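Local coordinates for inositol 2-dehydrogenase/D-chiro-inositol 3-dehydrogenase (Lactobacillus casei, PDB 4MIY), which oxidises myo-inositol and D-chiro-inositol to their keto forms, with NAD as the hydride acceptor, at residues R20-L25 against F48-K53; V31-T34 against A40-A43. All blocks are in the same frame, centred on the assembly; numbering follows the deposited sequence.

Contact 1 of 2, residues R20-L25 against F48-K53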
loop_
_atom_site.group_PDB
_atom_site.type_symbol
_atom_site.label_atom_id
_atom_site.label_comp_id
_atom_site.label_asym_id
_atom_site.label_seq_id
_atom_site.Cartn_x
_atom_site.Cartn_y
_atom_site.Cartn_z
ATOM N N ARG A 20 21.675 -7.942 -25.551
ATOM C CA ARG A 20 21.900 -8.618 -24.290
ATOM C C ARG A 20 23.252 -9.306 -24.261
ATOM O O ARG A 20 24.013 -9.113 -23.362
ATOM C CB ARG A 20 20.763 -9.610 -23.980
ATOM C CG ARG A 20 19.597 -8.964 -23.239
ATOM C CD ARG A 20 18.488 -9.879 -22.839
ATOM N NE ARG A 20 17.552 -10.142 -23.900
ATOM C CZ ARG A 20 16.513 -9.384 -24.203
ATOM N NH1 ARG A 20 16.235 -8.297 -23.535
ATOM N NH2 ARG A 20 15.736 -9.746 -25.169
ATOM N N LEU A 21 23.537 -10.066 -25.296
ATOM C CA LEU A 21 24.753 -10.843 -25.360
ATOM C C LEU A 21 25.978 -9.981 -25.549
ATOM O O LEU A 21 27.028 -10.332 -25.134
ATOM C CB LEU A 21 24.670 -11.886 -26.448
ATOM C CG LEU A 21 23.567 -12.899 -26.232
ATOM C CD1 LEU A 21 23.323 -13.591 -27.466
ATOM C CD2 LEU A 21 23.896 -13.891 -25.173
ATOM N N THR A 22 25.792 -8.823 -26.142
ATOM C CA THR A 22 26.910 -7.960 -26.509
ATOM C C THR A 22 27.209 -6.894 -25.497
ATOM O O THR A 22 28.340 -6.562 -25.228
ATOM C CB THR A 22 26.588 -7.282 -27.854
ATOM O OG1 THR A 22 26.335 -8.305 -28.811
ATOM C CG2 THR A 22 27.707 -6.434 -28.324
ATOM N N ASN A 23 26.156 -6.325 -24.968
ATOM C CA ASN A 23 26.300 -5.156 -24.196
ATOM C C ASN A 23 25.975 -5.369 -22.734
ATOM O O ASN A 23 26.591 -4.795 -21.885
ATOM C CB ASN A 23 25.452 -4.061 -24.810
ATOM C CG ASN A 23 25.987 -3.604 -26.148
ATOM O OD1 ASN A 23 27.165 -3.483 -26.313
ATOM N ND2 ASN A 23 25.120 -3.381 -27.085
ATOM N N VAL A 24 25.001 -6.195 -22.450
ATOM C CA VAL A 24 24.440 -6.252 -21.106
ATOM C C VAL A 24 25.036 -7.355 -20.227
ATOM O O VAL A 24 25.405 -7.115 -19.116
ATOM C CB VAL A 24 22.923 -6.409 -21.180
ATOM C CG1 VAL A 24 22.292 -6.459 -19.798
ATOM C CG2 VAL A 24 22.295 -5.287 -22.003
ATOM N N LEU A 25 25.140 -8.548 -20.777
ATOM C CA LEU A 25 25.466 -9.727 -20.019
ATOM C C LEU A 25 26.915 -10.148 -20.205
ATOM O O LEU A 25 27.569 -9.670 -21.071
ATOM C CB LEU A 25 24.564 -10.852 -20.478
ATOM C CG LEU A 25 23.052 -10.626 -20.423
ATOM C CD1 LEU A 25 22.349 -11.778 -20.977
ATOM C CD2 LEU A 25 22.599 -10.359 -19.006
ATOM N N PHE A 48 25.578 -3.238 -33.947
ATOM C CA PHE A 48 26.111 -3.699 -32.682
ATOM C C PHE A 48 27.598 -3.942 -32.737
ATOM O O PHE A 48 28.161 -4.456 -31.817
ATOM C CB PHE A 48 25.368 -4.969 -32.254
ATOM C CG PHE A 48 23.948 -4.737 -31.926
ATOM C CD1 PHE A 48 23.608 -4.186 -30.742
ATOM C CD2 PHE A 48 22.973 -5.051 -32.799
ATOM C CE1 PHE A 48 22.334 -3.946 -30.445
ATOM C CE2 PHE A 48 21.703 -4.805 -32.504
ATOM C CZ PHE A 48 21.384 -4.266 -31.310
ATOM N N HIS A 49 28.208 -3.587 -33.852
ATOM C CA HIS A 49 29.662 -3.682 -34.013
ATOM C C HIS A 49 30.239 -5.028 -33.736
ATOM O O HIS A 49 31.189 -5.134 -33.017
ATOM C CB HIS A 49 30.381 -2.732 -33.105
ATOM C CG HIS A 49 30.064 -1.311 -33.358
ATOM N ND1 HIS A 49 28.821 -0.884 -33.747
ATOM C CD2 HIS A 49 30.830 -0.212 -33.272
ATOM C CE1 HIS A 49 28.827 0.422 -33.873
ATOM N NE2 HIS A 49 30.035 0.855 -33.592
ATOM N N LEU A 50 29.638 -6.030 -34.316
ATOM C CA LEU A 50 29.978 -7.388 -34.096
ATOM C C LEU A 50 31.107 -7.798 -35.012
ATOM O O LEU A 50 31.202 -7.330 -36.114
ATOM C CB LEU A 50 28.782 -8.240 -34.429
ATOM C CG LEU A 50 27.495 -8.081 -33.646
ATOM C CD1 LEU A 50 26.566 -9.101 -34.041
ATOM C CD2 LEU A 50 27.742 -8.194 -32.189
ATOM N N ASN A 51 31.968 -8.659 -34.507
ATOM C CA ASN A 51 32.892 -9.386 -35.327
ATOM C C ASN A 51 32.231 -10.686 -35.674
ATOM O O ASN A 51 32.387 -11.664 -34.982
ATOM C CB ASN A 51 34.226 -9.593 -34.603
ATOM C CG ASN A 51 35.174 -10.475 -35.382
ATOM O OD1 ASN A 51 35.745 -10.050 -36.350
ATOM N ND2 ASN A 51 35.336 -11.707 -34.952
ATOM N N ALA A 52 31.435 -10.684 -36.725
ATOM C CA ALA A 52 30.603 -11.826 -37.012
ATOM C C ALA A 52 30.360 -12.072 -38.487
ATOM O O ALA A 52 30.299 -11.148 -39.247
ATOM C CB ALA A 52 29.254 -11.646 -36.315
ATOM N N LYS A 53 30.155 -13.326 -38.838
ATOM C CA LYS A 53 29.753 -13.732 -40.173
ATOM C C LYS A 53 28.262 -13.666 -40.417
ATOM O O LYS A 53 27.466 -14.057 -39.602
ATOM C CB LYS A 53 30.239 -15.137 -40.518
ATOM C CG LYS A 53 29.689 -15.700 -41.825
ATOM C CD LYS A 53 30.615 -16.707 -42.544
ATOM C CE LYS A 53 30.998 -16.232 -43.961
ATOM N NZ LYS A 53 29.843 -16.190 -44.853
#
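Thr22 meets the residues after helix 38-47 with both branches of its side chain. Its OG1 lies 3.7 Å from Leu50 CD2, and its CG2 lies 4.0 Å from the backbone O of Phe48. The first torsion, -57°, sets this division: CG2 is anti to the backbone N, while OG1 sits beside that N. The hydroxyl is not left to the leucine methyl, because OG1 also hydrogen-bonds to Ile18 O, one turn back in helix 12-24. Leu50 brings one methyl of its fork to the threonine, and its side chain also touches Val30 of strand 28-34.

Asn23 makes the second meeting. Its ND2 comes to the edge of the Phe48 ring, near the ring plane, with ND2 4.0 Å from Phe48 CD1. It meets the edge and not the face, with the amide and ring planes 42° apart. A hydrogen bond from ND2 to Asp19 OD1 helps hold the amide there.

Both segments belong to the NAD-binding Rossmann fold and lie where two of its helices end. Helix 12-24 finishes with a wider pi-type turn, in which Leu25 N bonds to Arg20 O at 2.9 Å. Helix 38-47 closes in a Schellman motif with His49, at positive phi, as its C' residue. The chain reverses there and brings Leu50 to Thr22. With CG anti to its carbonyl carbon (chi1 -67°), Phe48 lays its side chain along helix 12-24, against Arg15, Ile18 and Asp19. This side chain lies about 12 Å from the bound NAD.

Contact 2 of 2, residues V31-T34 against A40-A43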
loop_
_atom_site.group_PDB
_atom_site.type_symbol
_atom_site.label_atom_id
_atom_site.label_comp_id
_atom_site.label_asym_id
_atom_site.label_seq_id
_atom_site.Cartn_x
_atom_site.Cartn_y
_atom_site.Cartn_z
ATOM N N VAL A 31 28.974 -14.270 -32.926
ATOM C CA VAL A 31 29.938 -14.458 -33.992
ATOM C C VAL A 31 29.315 -14.846 -35.326
ATOM O O VAL A 31 30.004 -14.931 -36.302
ATOM C CB VAL A 31 30.989 -15.538 -33.614
ATOM C CG1 VAL A 31 31.618 -15.236 -32.310
ATOM C CG2 VAL A 31 30.371 -16.848 -33.562
ATOM N N ALA A 32 28.012 -15.052 -35.367
ATOM C CA ALA A 32 27.318 -15.359 -36.612
ATOM C C ALA A 32 25.870 -14.950 -36.498
ATOM O O ALA A 32 25.320 -14.962 -35.427
ATOM C CB ALA A 32 27.394 -16.776 -36.920
ATOM N N VAL A 33 25.283 -14.616 -37.635
ATOM C CA VAL A 33 23.882 -14.274 -37.730
ATOM C C VAL A 33 23.328 -14.704 -39.066
ATOM O O VAL A 33 24.057 -14.834 -40.013
ATOM C CB VAL A 33 23.628 -12.727 -37.574
ATOM C CG1 VAL A 33 24.040 -12.254 -36.270
ATOM C CG2 VAL A 33 24.358 -11.951 -38.586
ATOM N N THR A 34 22.034 -14.951 -39.112
ATOM C CA THR A 34 21.336 -15.105 -40.366
ATOM C C THR A 34 19.898 -14.615 -40.248
ATOM O O THR A 34 19.294 -14.700 -39.214
ATOM C CB THR A 34 21.383 -16.556 -40.874
ATOM O OG1 THR A 34 20.827 -16.637 -42.182
ATOM C CG2 THR A 34 20.635 -17.496 -39.998
ATOM N N ALA A 40 18.605 -7.244 -42.937
ATOM C CA ALA A 40 18.414 -7.173 -41.519
ATOM C C ALA A 40 19.638 -7.749 -40.829
ATOM O O ALA A 40 20.138 -7.177 -39.897
ATOM C CB ALA A 40 17.186 -7.911 -41.147
ATOM N N ALA A 41 20.138 -8.848 -41.337
ATOM C CA ALA A 41 21.303 -9.483 -40.758
ATOM C C ALA A 41 22.499 -8.598 -40.805
ATOM O O ALA A 41 23.219 -8.478 -39.858
ATOM C CB ALA A 41 21.567 -10.788 -41.387
ATOM N N GLU A 42 22.674 -7.920 -41.926
ATOM C CA GLU A 42 23.786 -7.041 -42.074
ATOM C C GLU A 42 23.727 -5.837 -41.165
ATOM O O GLU A 42 24.731 -5.377 -40.692
ATOM C CB GLU A 42 23.937 -6.632 -43.547
ATOM C CG GLU A 42 24.618 -7.694 -44.397
ATOM C CD GLU A 42 24.581 -7.367 -45.877
ATOM O OE1 GLU A 42 24.240 -6.229 -46.211
ATOM O OE2 GLU A 42 24.870 -8.251 -46.691
ATOM N N ALA A 43 22.537 -5.329 -40.929
ATOM C CA ALA A 43 22.365 -4.224 -40.019
ATOM C C ALA A 43 22.721 -4.604 -38.567
ATOM O O ALA A 43 23.242 -3.815 -37.828
ATOM C CB ALA A 43 20.976 -3.679 -40.105
#
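This is a small, buried, apolar contact between a strand and the helix that follows it, inside the NAD-binding domain. Val33 of strand 28-34 points toward helix 38-47, and Ala41 points back. Val33 CG2 lies 4.1 Å from Ala41 CB. The same methyl is 3.9 Å from the backbone O of Ala41, so it rests against both the side chain and the peptide of one residue. With chi1 at -62°, CG2 falls between the backbone N and the carbonyl carbon of Val33, which puts this methyl, and not CG1, against Ala41.

The two segments are the first strand and the helix of a right-handed beta-alpha-beta crossover, as is usual in a Rossmann fold. Its second strand is 53-54, which pairs in parallel with 28-34. Val54 from that strand touches both Val33 and Ala41 and completes the small apolar cluster.

At Thr34 the backbone does the touching: its C is 4.3 Å from Ala41 CB. The CA atoms of Thr34 and Ala41 are 5.6 Å apart, a close approach probably helped by the small alanine side chain. Thr34 CB is directed away from the helix segment. Its OG1 hydrogen-bonds to Tyr55 O, and the side chain lies about 5 Å from the bound NAD.

From the N terminus, the chain passes through helix 12-24, strand 28-34 and helix 38-47 before it reaches strand 53-54. Contact 1 closes the longer loop, from the end of the first helix to the residues after the second. Contact 2 is nested within it and closes the short connection from strand 28-34 into helix 38-47. Their centres are 11 Å apart. Segments 48-53 and 31-34 also touch directly: Lys53 O to Val33 N and Lys53 N to Val31 O are both 3.0 Å, probable hydrogen bonds of the parallel sheet. Contact 1 ties helix 12-24 to the loop after helix 38-47, contact 2 ties strand 28-34 to that helix, and the Lys53 bonds add strand 53-54.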